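Local coordinates for Peptide/nickel transport system substrate-binding protein (Listeria monocytogenes serotype 1/2a, PDB 5KZT) that binds peptide as a solute-binding protein of the OppA type and probably delivers it to a membrane transporter for uptake, at residues K73-I78 and T145-L150; F117-N122 and K152-I157; F288-I293 and K360-N365; L299-Q304 and D388-N393. All coordinates share one frame; numbering follows the deposited sequence.

Contact 1 of 4, residues K73-I78 and T145-L150; sequences KTVYTI and TLEVTL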
loop_
_atom_site.group_PDB
_atom_site.type_symbol
_atom_site.label_atom_id
_atom_site.label_comp_id
_atom_site.label_asym_id
_atom_site.label_seq_id
_atom_site.Cartn_x
_atom_site.Cartn_y
_atom_site.Cartn_z
ATOM N N LYS A 73 -19.968 -8.491 19.806
ATOM C CA LYS A 73 -19.344 -7.827 18.633
ATOM C C LYS A 73 -18.434 -8.735 17.803
ATOM O O LYS A 73 -17.448 -8.284 17.214
ATOM C CB LYS A 73 -18.639 -6.537 19.070
ATOM C CG LYS A 73 -19.642 -5.530 19.658
ATOM C CD LYS A 73 -19.162 -4.845 20.933
ATOM C CE LYS A 73 -18.557 -3.476 20.678
ATOM N NZ LYS A 73 -17.330 -3.572 19.840
ATOM N N THR A 74 -18.806 -10.008 17.729
ATOM C CA THR A 74 -18.089 -10.973 16.898
ATOM C C THR A 74 -18.887 -11.581 15.781
ATOM O O THR A 74 -18.296 -12.213 14.921
ATOM C CB THR A 74 -17.491 -12.121 17.734
ATOM O OG1 THR A 74 -18.531 -12.975 18.244
ATOM C CG2 THR A 74 -16.654 -11.541 18.881
ATOM N N VAL A 75 -20.212 -11.428 15.769
ATOM C CA VAL A 75 -21.016 -12.025 14.727
ATOM C C VAL A 75 -21.805 -10.919 14.035
ATOM O O VAL A 75 -22.593 -10.197 14.683
ATOM C CB VAL A 75 -21.930 -13.149 15.253
ATOM C CG1 VAL A 75 -22.752 -13.741 14.126
ATOM C CG2 VAL A 75 -21.095 -14.249 15.889
ATOM N N TYR A 76 -21.560 -10.799 12.725
ATOM C CA TYR A 76 -22.147 -9.771 11.881
ATOM C C TYR A 76 -23.080 -10.430 10.866
ATOM O O TYR A 76 -22.647 -11.254 10.054
ATOM C CB TYR A 76 -21.033 -8.996 11.151
ATOM C CG TYR A 76 -20.244 -8.011 12.019
ATOM C CD1 TYR A 76 -19.455 -8.451 13.077
ATOM C CD2 TYR A 76 -20.265 -6.644 11.757
ATOM C CE1 TYR A 76 -18.734 -7.561 13.857
ATOM C CE2 TYR A 76 -19.547 -5.748 12.539
ATOM C CZ TYR A 76 -18.786 -6.222 13.588
ATOM O OH TYR A 76 -18.065 -5.368 14.377
ATOM N N THR A 77 -24.355 -10.064 10.904
ATOM C CA THR A 77 -25.359 -10.562 9.944
ATOM C C THR A 77 -25.677 -9.425 8.959
ATOM O O THR A 77 -26.206 -8.386 9.353
ATOM C CB THR A 77 -26.626 -11.036 10.671
ATOM O OG1 THR A 77 -26.263 -11.995 11.685
ATOM C CG2 THR A 77 -27.606 -11.688 9.700
ATOM N N ILE A 78 -25.341 -9.635 7.692
ATOM C CA ILE A 78 -25.255 -8.561 6.695
ATOM C C ILE A 78 -26.159 -8.858 5.514
ATOM O O ILE A 78 -26.010 -9.892 4.886
ATOM C CB ILE A 78 -23.819 -8.404 6.175
ATOM C CG1 ILE A 78 -22.862 -8.088 7.342
ATOM C CG2 ILE A 78 -23.735 -7.293 5.134
ATOM C CD1 ILE A 78 -21.391 -8.194 7.006
ATOM N N THR A 145 -27.726 -12.740 1.968
ATOM C CA THR A 145 -27.418 -12.562 3.392
ATOM C C THR A 145 -26.134 -13.301 3.771
ATOM O O THR A 145 -25.996 -14.500 3.482
ATOM C CB THR A 145 -28.566 -13.078 4.284
ATOM O OG1 THR A 145 -29.779 -12.435 3.891
ATOM C CG2 THR A 145 -28.294 -12.808 5.800
ATOM N N LEU A 146 -25.212 -12.573 4.409
ATOM C CA LEU A 146 -23.992 -13.153 4.984
ATOM C C LEU A 146 -24.055 -13.160 6.498
ATOM O O LEU A 146 -24.622 -12.240 7.128
ATOM C CB LEU A 146 -22.756 -12.349 4.589
ATOM C CG LEU A 146 -22.325 -12.368 3.135
ATOM C CD1 LEU A 146 -21.310 -11.272 2.902
ATOM C CD2 LEU A 146 -21.776 -13.732 2.735
ATOM N N GLU A 147 -23.464 -14.204 7.084
ATOM C CA GLU A 147 -23.097 -14.185 8.472
ATOM C C GLU A 147 -21.575 -14.278 8.539
ATOM O O GLU A 147 -21.004 -15.288 8.120
ATOM C CB GLU A 147 -23.716 -15.334 9.245
ATOM C CG GLU A 147 -23.544 -15.164 10.749
ATOM C CD GLU A 147 -23.865 -16.417 11.531
ATOM O OE1 GLU A 147 -23.044 -17.388 11.508
ATOM O OE2 GLU A 147 -24.928 -16.434 12.188
ATOM N N VAL A 148 -20.949 -13.221 9.063
ATOM C CA VAL A 148 -19.484 -13.163 9.255
ATOM C C VAL A 148 -19.193 -13.282 10.741
ATOM O O VAL A 148 -19.748 -12.535 11.555
ATOM C CB VAL A 148 -18.907 -11.838 8.708
ATOM C CG1 VAL A 148 -17.419 -11.688 9.045
ATOM C CG2 VAL A 148 -19.142 -11.736 7.199
ATOM N N THR A 149 -18.325 -14.221 11.093
ATOM C CA THR A 149 -17.930 -14.427 12.478
ATOM C C THR A 149 -16.460 -14.030 12.592
ATOM O O THR A 149 -15.601 -14.534 11.846
ATOM C CB THR A 149 -18.164 -15.896 12.928
ATOM O OG1 THR A 149 -19.542 -16.242 12.772
ATOM C CG2 THR A 149 -17.818 -16.078 14.402
ATOM N N LEU A 150 -16.171 -13.106 13.502
ATOM C CA LEU A 150 -14.808 -12.623 13.695
ATOM C C LEU A 150 -14.087 -13.534 14.662
ATOM O O LEU A 150 -14.708 -14.245 15.438
ATOM C CB LEU A 150 -14.798 -11.203 14.254
ATOM C CG LEU A 150 -15.612 -10.189 13.468
ATOM C CD1 LEU A 150 -15.404 -8.816 14.076
ATOM C CD2 LEU A 150 -15.232 -10.215 12.001
HETATM O O HOH W 1 -26.761 -14.396 11.739
#
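Y76 and V148 form a hydrogen-bonded pair in a four-stranded antiparallel sheet, of which strands 75-79 and 145-149 are the two inner members. Y76 N donates almost straight to V148 O (2.8 Å), V148 N answers to Y76 O, and I78 and L146 repeat the exchange. Past the end of strand 145-149, L150 N still reaches T74 O at 2.7 Å.

The side chain of Y76 illustrates how one face of such a sheet is filled. Its CB lies 4.3 Å from CB of V148. CG stands anti to the carbonyl carbon (chi1 -74°), which carries the ring toward L150: CD1 lies 4.2 Å from L150 CD1, and CE1 closes to 3.6 Å on the same methyl, which approaches obliquely. At the tip, OH rests against CG2 of I157. W101 of helix 94-105 packs on V148, and Y97 of that helix on L146.

V75, T77, E147 and T149 occupy the other face. There V75 CG2 lies beside the side chain of T149, and V75 CG1 meets E147 CG at 3.7 Å. A water joins T77 OG1 to the glutamate, donating to E147 OE2 at 2.8 Å.

Contact 2 of 4, residues F117-N122 and K152-I157; sequences FDAIKN and KPTAYI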
loop_
_atom_site.group_PDB
_atom_site.type_symbol
_atom_site.label_atom_id
_atom_site.label_comp_id
_atom_site.label_asym_id
_atom_site.label_seq_id
_atom_site.Cartn_x
_atom_site.Cartn_y
_atom_site.Cartn_z
ATOM N N PHE A 117 -7.063 -11.676 7.136
ATOM C CA PHE A 117 -8.166 -12.546 7.512
ATOM C C PHE A 117 -7.999 -13.218 8.880
ATOM O O PHE A 117 -8.890 -13.949 9.305
ATOM C CB PHE A 117 -8.429 -13.586 6.404
ATOM C CG PHE A 117 -9.013 -12.989 5.179
ATOM C CD1 PHE A 117 -8.229 -12.277 4.279
ATOM C CD2 PHE A 117 -10.368 -13.076 4.947
ATOM C CE1 PHE A 117 -8.790 -11.673 3.168
ATOM C CE2 PHE A 117 -10.927 -12.504 3.831
ATOM C CZ PHE A 117 -10.144 -11.801 2.943
ATOM N N ASP A 118 -6.908 -12.929 9.582
ATOM C CA ASP A 118 -6.788 -13.239 11.020
ATOM C C ASP A 118 -7.965 -12.690 11.831
ATOM O O ASP A 118 -8.292 -13.238 12.864
ATOM C CB ASP A 118 -5.516 -12.623 11.609
ATOM C CG ASP A 118 -4.261 -13.392 11.280
ATOM O OD1 ASP A 118 -4.326 -14.513 10.701
ATOM O OD2 ASP A 118 -3.163 -12.869 11.649
ATOM N N ALA A 119 -8.531 -11.573 11.375
ATOM C CA ALA A 119 -9.747 -10.990 11.950
ATOM C C ALA A 119 -10.988 -11.889 11.832
ATOM O O ALA A 119 -11.909 -11.732 12.618
ATOM C CB ALA A 119 -10.035 -9.649 11.295
ATOM N N ILE A 120 -11.004 -12.809 10.846
ATOM C CA ILE A 120 -12.142 -13.699 10.576
ATOM C C ILE A 120 -11.884 -15.048 11.250
ATOM O O ILE A 120 -10.751 -15.537 11.275
ATOM C CB ILE A 120 -12.371 -13.876 9.047
ATOM C CG1 ILE A 120 -12.411 -12.515 8.324
ATOM C CG2 ILE A 120 -13.647 -14.658 8.757
ATOM C CD1 ILE A 120 -13.350 -11.485 8.914
ATOM N N LYS A 121 -12.948 -15.625 11.804
ATOM C CA LYS A 121 -12.864 -16.873 12.529
ATOM C C LYS A 121 -12.190 -17.919 11.642
ATOM O O LYS A 121 -12.576 -18.099 10.488
ATOM C CB LYS A 121 -14.247 -17.361 12.939
ATOM C CG LYS A 121 -14.200 -18.673 13.712
ATOM C CD LYS A 121 -15.567 -19.122 14.193
ATOM C CE LYS A 121 -15.427 -20.463 14.878
ATOM N NZ LYS A 121 -16.767 -20.963 15.282
ATOM N N ASN A 122 -11.175 -18.574 12.196
ATOM C CA ASN A 122 -10.373 -19.611 11.507
ATOM C C ASN A 122 -9.432 -19.137 10.411
ATOM O O ASN A 122 -8.756 -19.952 9.807
ATOM C CB ASN A 122 -11.259 -20.757 10.986
ATOM C CG ASN A 122 -11.929 -21.526 12.110
ATOM O OD1 ASN A 122 -11.367 -21.647 13.196
ATOM N ND2 ASN A 122 -13.127 -22.049 11.857
ATOM N N LYS A 152 -12.206 -12.207 16.988
ATOM C CA LYS A 152 -12.362 -11.415 18.200
ATOM C C LYS A 152 -12.916 -10.063 17.785
ATOM O O LYS A 152 -12.875 -9.746 16.590
ATOM C CB LYS A 152 -11.018 -11.234 18.905
ATOM C CG LYS A 152 -9.926 -10.535 18.107
ATOM C CD LYS A 152 -8.660 -10.457 18.983
ATOM C CE LYS A 152 -7.684 -9.408 18.490
ATOM N NZ LYS A 152 -7.284 -9.711 17.088
ATOM N N PRO A 153 -13.424 -9.264 18.752
ATOM C CA PRO A 153 -13.874 -7.921 18.365
ATOM C C PRO A 153 -12.757 -7.166 17.630
ATOM O O PRO A 153 -11.603 -7.225 18.049
ATOM C CB PRO A 153 -14.206 -7.257 19.705
ATOM C CG PRO A 153 -14.561 -8.386 20.620
ATOM C CD PRO A 153 -13.679 -9.538 20.184
ATOM N N THR A 154 -13.117 -6.497 16.541
ATOM C CA THR A 154 -12.164 -5.843 15.658
ATOM C C THR A 154 -12.733 -4.462 15.325
ATOM O O THR A 154 -13.640 -4.322 14.485
ATOM C CB THR A 154 -11.947 -6.696 14.386
ATOM O OG1 THR A 154 -11.451 -7.997 14.751
ATOM C CG2 THR A 154 -10.970 -6.045 13.433
ATOM N N ALA A 155 -12.196 -3.445 15.987
ATOM C CA ALA A 155 -12.710 -2.079 15.849
ATOM C C ALA A 155 -12.683 -1.546 14.410
ATOM O O ALA A 155 -13.512 -0.732 14.057
ATOM C CB ALA A 155 -11.937 -1.136 16.732
ATOM N N TYR A 156 -11.733 -2.003 13.597
ATOM C CA TYR A 156 -11.540 -1.500 12.222
ATOM C C TYR A 156 -12.114 -2.467 11.181
ATOM O O TYR A 156 -11.770 -2.389 9.981
ATOM C CB TYR A 156 -10.038 -1.247 11.927
ATOM C CG TYR A 156 -9.101 -2.355 12.386
ATOM C CD1 TYR A 156 -8.912 -3.494 11.625
ATOM C CD2 TYR A 156 -8.415 -2.250 13.590
ATOM C CE1 TYR A 156 -8.063 -4.507 12.051
ATOM C CE2 TYR A 156 -7.571 -3.254 14.031
ATOM C CZ TYR A 156 -7.382 -4.362 13.257
ATOM O OH TYR A 156 -6.559 -5.360 13.700
ATOM N N ILE A 157 -12.986 -3.379 11.613
ATOM C CA ILE A 157 -13.532 -4.376 10.700
ATOM C C ILE A 157 -14.191 -3.768 9.454
ATOM O O ILE A 157 -14.063 -4.314 8.369
ATOM C CB ILE A 157 -14.489 -5.357 11.416
ATOM C CG1 ILE A 157 -14.824 -6.546 10.508
ATOM C CG2 ILE A 157 -15.754 -4.663 11.892
ATOM C CD1 ILE A 157 -13.651 -7.431 10.161
#
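A119 and I120 meet T154 and I157 in a small, buried, largely apolar contact between two loops, one leading into helix 123-127 and the other running from strand 145-149 into helix 157-161. It is a case of loops that touch directly through a few methyl groups while hydrogen bonds from the adjoining S151 tie them. A119 CB lies 4.1 Å from T154 OG1 and 4.4 Å from I157 CD1. The bond from CA to CB of I120 points away from the other loop, but the chain folds back at both torsions (chi1 -50°, chi2 -51°), and its CD1 comes to 4.3 Å from I157 CD1, methyl to methyl.

Each loop is braced internally. A type I turn from T154 to I157 is closed by I157 N bonding to T154 O at 3.1 Å, and the CG2 methyl of T154 lies over one face of the Y156 ring, toward its rim. T154 OG1 donates to K152 O at 2.9 Å, approaching from above the carbonyl plane. On the opposing loop, I120 N bonds back to F117 O.

S151, just before K152, bonds through its hydroxyl to D118 O and through its backbone to A119. W101 and V148 also pack on I120. T154 OG1 donates within its own loop, and toward A119 CB it makes only a van der Waals contact; with no hydrogen bond between the two segments, their direct cohesion is van der Waals.

Contact 3 of 4, residues F288-I293 and K360-N365; sequences FANKNI and KELGVN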
loop_
_atom_site.group_PDB
_atom_site.type_symbol
_atom_site.label_atom_id
_atom_site.label_comp_id
_atom_site.label_asym_id
_atom_site.label_seq_id
_atom_site.Cartn_x
_atom_site.Cartn_y
_atom_site.Cartn_z
ATOM N N PHE A 288 23.920 -7.821 5.835
ATOM C CA PHE A 288 22.916 -7.210 6.683
ATOM C C PHE A 288 22.355 -8.173 7.722
ATOM O O PHE A 288 21.524 -7.774 8.515
ATOM C CB PHE A 288 21.797 -6.594 5.843
ATOM C CG PHE A 288 22.253 -5.471 4.971
ATOM C CD1 PHE A 288 22.826 -4.344 5.526
ATOM C CD2 PHE A 288 22.059 -5.511 3.593
ATOM C CE1 PHE A 288 23.244 -3.302 4.729
ATOM C CE2 PHE A 288 22.473 -4.466 2.788
ATOM C CZ PHE A 288 23.057 -3.349 3.358
ATOM N N ALA A 289 22.795 -9.435 7.715
ATOM C CA ALA A 289 22.597 -10.313 8.860
ATOM C C ALA A 289 23.347 -9.782 10.102
ATOM O O ALA A 289 22.987 -10.109 11.220
ATOM C CB ALA A 289 23.031 -11.739 8.525
ATOM N N ASN A 290 24.373 -8.955 9.885
ATOM C CA ASN A 290 25.105 -8.262 10.956
ATOM C C ASN A 290 24.429 -6.945 11.320
ATOM O O ASN A 290 24.316 -6.058 10.476
ATOM C CB ASN A 290 26.540 -7.993 10.517
ATOM C CG ASN A 290 27.375 -7.357 11.613
ATOM O OD1 ASN A 290 27.207 -6.181 11.918
ATOM N ND2 ASN A 290 28.265 -8.128 12.209
ATOM N N LYS A 291 24.029 -6.818 12.587
ATOM C CA LYS A 291 23.279 -5.663 13.071
ATOM C C LYS A 291 24.085 -4.391 12.994
ATOM O O LYS A 291 23.536 -3.326 12.701
ATOM C CB LYS A 291 22.876 -5.853 14.527
ATOM C CG LYS A 291 21.756 -4.923 14.985
ATOM C CD LYS A 291 21.962 -4.340 16.364
ATOM C CE LYS A 291 22.113 -5.376 17.456
ATOM N NZ LYS A 291 20.801 -5.769 18.041
ATOM N N ASN A 292 25.381 -4.482 13.316
ATOM C CA ASN A 292 26.221 -3.303 13.227
ATOM C C ASN A 292 26.258 -2.735 11.811
ATOM O O ASN A 292 26.279 -1.516 11.653
ATOM C CB ASN A 292 27.633 -3.581 13.712
ATOM C CG ASN A 292 27.779 -3.370 15.197
ATOM O OD1 ASN A 292 27.263 -2.400 15.752
ATOM N ND2 ASN A 292 28.498 -4.257 15.840
ATOM N N ILE A 293 26.258 -3.611 10.804
ATOM C CA ILE A 293 26.246 -3.182 9.406
ATOM C C ILE A 293 24.911 -2.506 9.043
ATOM O O ILE A 293 24.928 -1.467 8.365
ATOM C CB ILE A 293 26.575 -4.356 8.459
ATOM C CG1 ILE A 293 27.983 -4.919 8.759
ATOM C CG2 ILE A 293 26.432 -3.966 6.991
ATOM C CD1 ILE A 293 29.122 -3.929 8.627
ATOM N N LYS A 360 34.839 -5.437 11.554
ATOM C CA LYS A 360 35.693 -6.271 12.404
ATOM C C LYS A 360 35.025 -7.639 12.671
ATOM O O LYS A 360 35.674 -8.684 12.565
ATOM C CB LYS A 360 36.001 -5.538 13.719
ATOM C CG LYS A 360 37.167 -6.094 14.505
ATOM C CD LYS A 360 37.286 -5.451 15.887
ATOM C CE LYS A 360 37.770 -3.997 15.846
ATOM N NZ LYS A 360 39.205 -3.835 15.462
ATOM N N GLU A 361 33.729 -7.629 12.988
ATOM C CA GLU A 361 32.984 -8.868 13.258
ATOM C C GLU A 361 32.929 -9.778 12.040
ATOM O O GLU A 361 33.045 -10.990 12.181
ATOM C CB GLU A 361 31.557 -8.568 13.748
ATOM C CG GLU A 361 31.513 -7.985 15.157
ATOM C CD GLU A 361 30.173 -7.370 15.540
ATOM O OE1 GLU A 361 29.331 -7.088 14.659
ATOM O OE2 GLU A 361 29.950 -7.170 16.755
ATOM N N LEU A 362 32.755 -9.185 10.855
ATOM C CA LEU A 362 32.754 -9.929 9.581
ATOM C C LEU A 362 34.145 -10.305 9.045
ATOM O O LEU A 362 34.250 -11.099 8.113
ATOM C CB LEU A 362 32.029 -9.108 8.499
ATOM C CG LEU A 362 30.569 -8.787 8.777
ATOM C CD1 LEU A 362 30.035 -7.948 7.624
ATOM C CD2 LEU A 362 29.761 -10.063 8.969
ATOM N N GLY A 363 35.193 -9.705 9.598
ATOM C CA GLY A 363 36.566 -9.959 9.163
ATOM C C GLY A 363 36.890 -9.446 7.769
ATOM O O GLY A 363 37.671 -10.080 7.066
ATOM N N VAL A 364 36.307 -8.305 7.378
ATOM C CA VAL A 364 36.539 -7.698 6.052
ATOM C C VAL A 364 36.866 -6.207 6.152
ATOM O O VAL A 364 36.577 -5.578 7.160
ATOM C CB VAL A 364 35.336 -7.884 5.090
ATOM C CG1 VAL A 364 35.286 -9.316 4.567
ATOM C CG2 VAL A 364 34.019 -7.499 5.763
ATOM N N ASN A 365 37.495 -5.672 5.101
ATOM C CA ASN A 365 37.841 -4.234 4.982
ATOM C C ASN A 365 36.908 -3.464 4.060
ATOM O O ASN A 365 36.837 -2.235 4.136
ATOM C CB ASN A 365 39.255 -4.052 4.408
ATOM C CG ASN A 365 40.249 -5.037 4.973
ATOM O OD1 ASN A 365 40.042 -5.588 6.054
ATOM N ND2 ASN A 365 41.342 -5.271 4.244
HETATM O O HOH W 2 26.462 -6.859 15.070
#
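N290 and N292 set their side-chain amides about a carboxylate oxygen of E361, each crossing the glutamate side chain at roughly a right angle. The arrangement exemplifies an acid from the last turn of one helix, 348-362, held at the start of another, 291-299. N290 ND2 donates to E361 OE1 at 2.9 Å, meeting it on the anti side with the two flat groups turned 55° apart. N292 ND2 reaches the same oxygen at 3.2 Å from above the carboxylate plane, and the two nitrogens arrive from opposite faces of that plane. A water adds a third donor to E361 OE1 at 2.9 Å and accepts from N292 N, linking the carboxylate to the backbone at the helix start.

N290 works in two directions. CG lies anti to the backbone N (chi1 -176°), and while ND2 turns to the glutamate, OD1 accepts from I293 N at 3.0 Å as the N-cap bond of helix 291-299. A carboxylate near this helix start may be favoured by the helix dipole. Alongside the polar group, L362 and I293 reach for each other tip to tip, CD1 to CG1 at 3.8 Å, while L362 CD2 lies near CB of N290. Just beyond L362, G363 takes positive phi in a Schellman motif that ends the helix.

The first turn of helix 291-299 also meets earlier turns of helix 348-362: N292 touches A354 and A357, I293 touches W355. Both I293 and L362 pack on I367 of strand 367-374, an inner strand of the large mixed sheet flanked by 397-404 and 420-425, so the helix pair packs against that sheet.

Contact 4 of 4, residues L299-Q304 and D388-N393; sequences LAIDKQ and DQLQKN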
loop_
_atom_site.group_PDB
_atom_site.type_symbol
_atom_site.label_atom_id
_atom_site.label_comp_id
_atom_site.label_asym_id
_atom_site.label_seq_id
_atom_site.Cartn_x
_atom_site.Cartn_y
_atom_site.Cartn_z
ATOM N N LEU A 299 22.199 4.929 9.977
ATOM C CA LEU A 299 22.540 6.187 10.614
ATOM C C LEU A 299 23.376 7.105 9.738
ATOM O O LEU A 299 23.643 8.241 10.138
ATOM C CB LEU A 299 23.243 5.929 11.940
ATOM C CG LEU A 299 22.486 5.124 12.992
ATOM C CD1 LEU A 299 23.354 5.034 14.235
ATOM C CD2 LEU A 299 21.138 5.724 13.337
ATOM N N ALA A 300 23.761 6.656 8.544
ATOM C CA ALA A 300 24.670 7.413 7.689
ATOM C C ALA A 300 23.947 8.223 6.611
ATOM O O ALA A 300 24.613 8.784 5.740
ATOM C CB ALA A 300 25.691 6.480 7.052
ATOM N N ILE A 301 22.614 8.306 6.667
ATOM C CA ILE A 301 21.835 9.016 5.646
ATOM C C ILE A 301 21.226 10.292 6.233
ATOM O O ILE A 301 20.373 10.251 7.123
ATOM C CB ILE A 301 20.760 8.121 5.010
ATOM C CG1 ILE A 301 21.426 6.910 4.337
ATOM C CG2 ILE A 301 19.944 8.890 3.968
ATOM C CD1 ILE A 301 20.485 5.780 3.948
ATOM N N ASP A 302 21.674 11.433 5.719
ATOM C CA ASP A 302 21.132 12.725 6.117
ATOM C C ASP A 302 19.693 12.835 5.619
ATOM O O ASP A 302 19.445 13.267 4.484
ATOM C CB ASP A 302 21.997 13.871 5.567
ATOM C CG ASP A 302 21.615 15.227 6.145
ATOM O OD1 ASP A 302 20.516 15.364 6.727
ATOM O OD2 ASP A 302 22.422 16.162 6.032
ATOM N N LYS A 303 18.748 12.463 6.477
ATOM C CA LYS A 303 17.322 12.394 6.081
ATOM C C LYS A 303 16.772 13.783 5.737
ATOM O O LYS A 303 15.966 13.928 4.815
ATOM C CB LYS A 303 16.444 11.786 7.172
ATOM C CG LYS A 303 16.954 10.489 7.774
ATOM C CD LYS A 303 15.927 9.856 8.684
ATOM C CE LYS A 303 16.554 8.730 9.489
ATOM N NZ LYS A 303 15.547 7.977 10.278
ATOM N N GLN A 304 17.203 14.796 6.484
ATOM C CA GLN A 304 16.724 16.159 6.255
ATOM C C GLN A 304 17.138 16.631 4.874
ATOM O O GLN A 304 16.309 17.137 4.110
ATOM C CB GLN A 304 17.235 17.118 7.338
ATOM C CG GLN A 304 16.624 18.519 7.291
ATOM C CD GLN A 304 15.144 18.471 7.582
ATOM O OE1 GLN A 304 14.745 18.031 8.662
ATOM N NE2 GLN A 304 14.312 18.893 6.615
ATOM N N ASP A 388 25.697 8.350 -2.721
ATOM C CA ASP A 388 26.599 9.442 -2.301
ATOM C C ASP A 388 26.785 9.466 -0.773
ATOM O O ASP A 388 27.921 9.496 -0.289
ATOM C CB ASP A 388 26.141 10.798 -2.928
ATOM C CG ASP A 388 26.025 11.980 -1.922
ATOM O OD1 ASP A 388 27.082 12.493 -1.473
ATOM O OD2 ASP A 388 24.853 12.439 -1.654
ATOM N N GLN A 389 25.680 9.389 -0.027
ATOM C CA GLN A 389 25.708 9.492 1.432
ATOM C C GLN A 389 26.474 8.337 2.070
ATOM O O GLN A 389 27.403 8.540 2.869
ATOM C CB GLN A 389 24.287 9.535 1.986
ATOM C CG GLN A 389 23.539 10.817 1.647
ATOM C CD GLN A 389 23.874 11.963 2.574
ATOM O OE1 GLN A 389 23.839 11.819 3.794
ATOM N NE2 GLN A 389 24.196 13.116 2.003
ATOM N N LEU A 390 26.116 7.131 1.671
ATOM C CA LEU A 390 26.719 5.946 2.244
ATOM C C LEU A 390 28.202 5.819 1.856
ATOM O O LEU A 390 29.038 5.536 2.719
ATOM C CB LEU A 390 25.930 4.705 1.846
ATOM C CG LEU A 390 24.472 4.681 2.302
ATOM C CD1 LEU A 390 23.781 3.461 1.712
ATOM C CD2 LEU A 390 24.327 4.736 3.813
ATOM N N GLN A 391 28.534 6.054 0.582
ATOM C CA GLN A 391 29.933 5.908 0.136
ATOM C C GLN A 391 30.869 6.936 0.776
ATOM O O GLN A 391 31.963 6.570 1.240
ATOM C CB GLN A 391 30.041 5.904 -1.389
ATOM C CG GLN A 391 29.446 4.631 -1.999
ATOM C CD GLN A 391 29.543 4.527 -3.514
ATOM O OE1 GLN A 391 29.288 3.463 -4.068
ATOM N NE2 GLN A 391 29.892 5.620 -4.189
ATOM N N LYS A 392 30.448 8.197 0.850
ATOM C CA LYS A 392 31.303 9.220 1.456
ATOM C C LYS A 392 31.491 9.000 2.962
ATOM O O LYS A 392 32.552 9.298 3.487
ATOM C CB LYS A 392 30.793 10.637 1.173
ATOM C CG LYS A 392 29.687 11.123 2.099
ATOM C CD LYS A 392 29.307 12.565 1.818
ATOM C CE LYS A 392 28.179 13.003 2.736
ATOM N NZ LYS A 392 27.523 14.212 2.178
ATOM N N ASN A 393 30.462 8.494 3.644
ATOM C CA ASN A 393 30.471 8.364 5.112
ATOM C C ASN A 393 31.089 7.051 5.634
ATOM O O ASN A 393 31.613 7.035 6.745
ATOM C CB ASN A 393 29.051 8.529 5.694
ATOM C CG ASN A 393 28.542 9.977 5.639
ATOM O OD1 ASN A 393 29.313 10.913 5.734
ATOM N ND2 ASN A 393 27.228 10.150 5.532
#
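Q389 OE1 accepts from D302 N at 2.9 Å, the shorter of two bonds by which side chains of helix 377-393 hold the short connection between helices 291-299 and 303-311. Helix 377-393 is the crossover of a beta-alpha-beta unit, linking the parallel neighbouring strands 367-374 and 397-404. The bond is nearly straight at the hydrogen (166°), although the donor stands well above the plane of the glutamine carbonyl. A bend at chi2 (-82°) folds the amide of Q389 round to meet the loop.

The second bond works in the reverse sense. N393 ND2, one turn further along the helix, donates to A300 O at 3.0 Å; the acceptor lies in the asparagine amide plane, but the bond is bent at the hydrogen. The pair is an example of side chains satisfying backbone groups in the connection between two helices. D302 is itself the N-cap of helix 303-311, its OD1 accepting from S305 N, and N393 O is hydrogen-bonded to Q352 of helix 348-362.

Apolar contact completes the join. A351 of helix 348-362 also packs on A300, and L494 of strand 491-503 packs on I301. A single methyl of L390 serves two residues: CD2 lies 3.9 Å from A300 CB and 3.7 Å from I301 CG1.

Overall arrangement
The four contacts fall into two pairs on different parts of the fold. Contacts 1 and 2 have centres 10 Å apart and are joined directly, T149 O probably accepting a hydrogen bond from K121 N; their segments alternate along the chain, so the sheet and the loops beside it form one unit. Contacts 3 and 4 come later in sequence, also interleaved, with centres 18 Å apart, at the start of helix 291-299 and the connection following it. Between the pairs, contact centres are about 41 to 52 Å apart, consistent with different domains of an OppA-type protein, where two main lobes typically enclose peptide; contacts 1 and 2 probably lie in the additional domain, contacts 3 and 4 in one lobe.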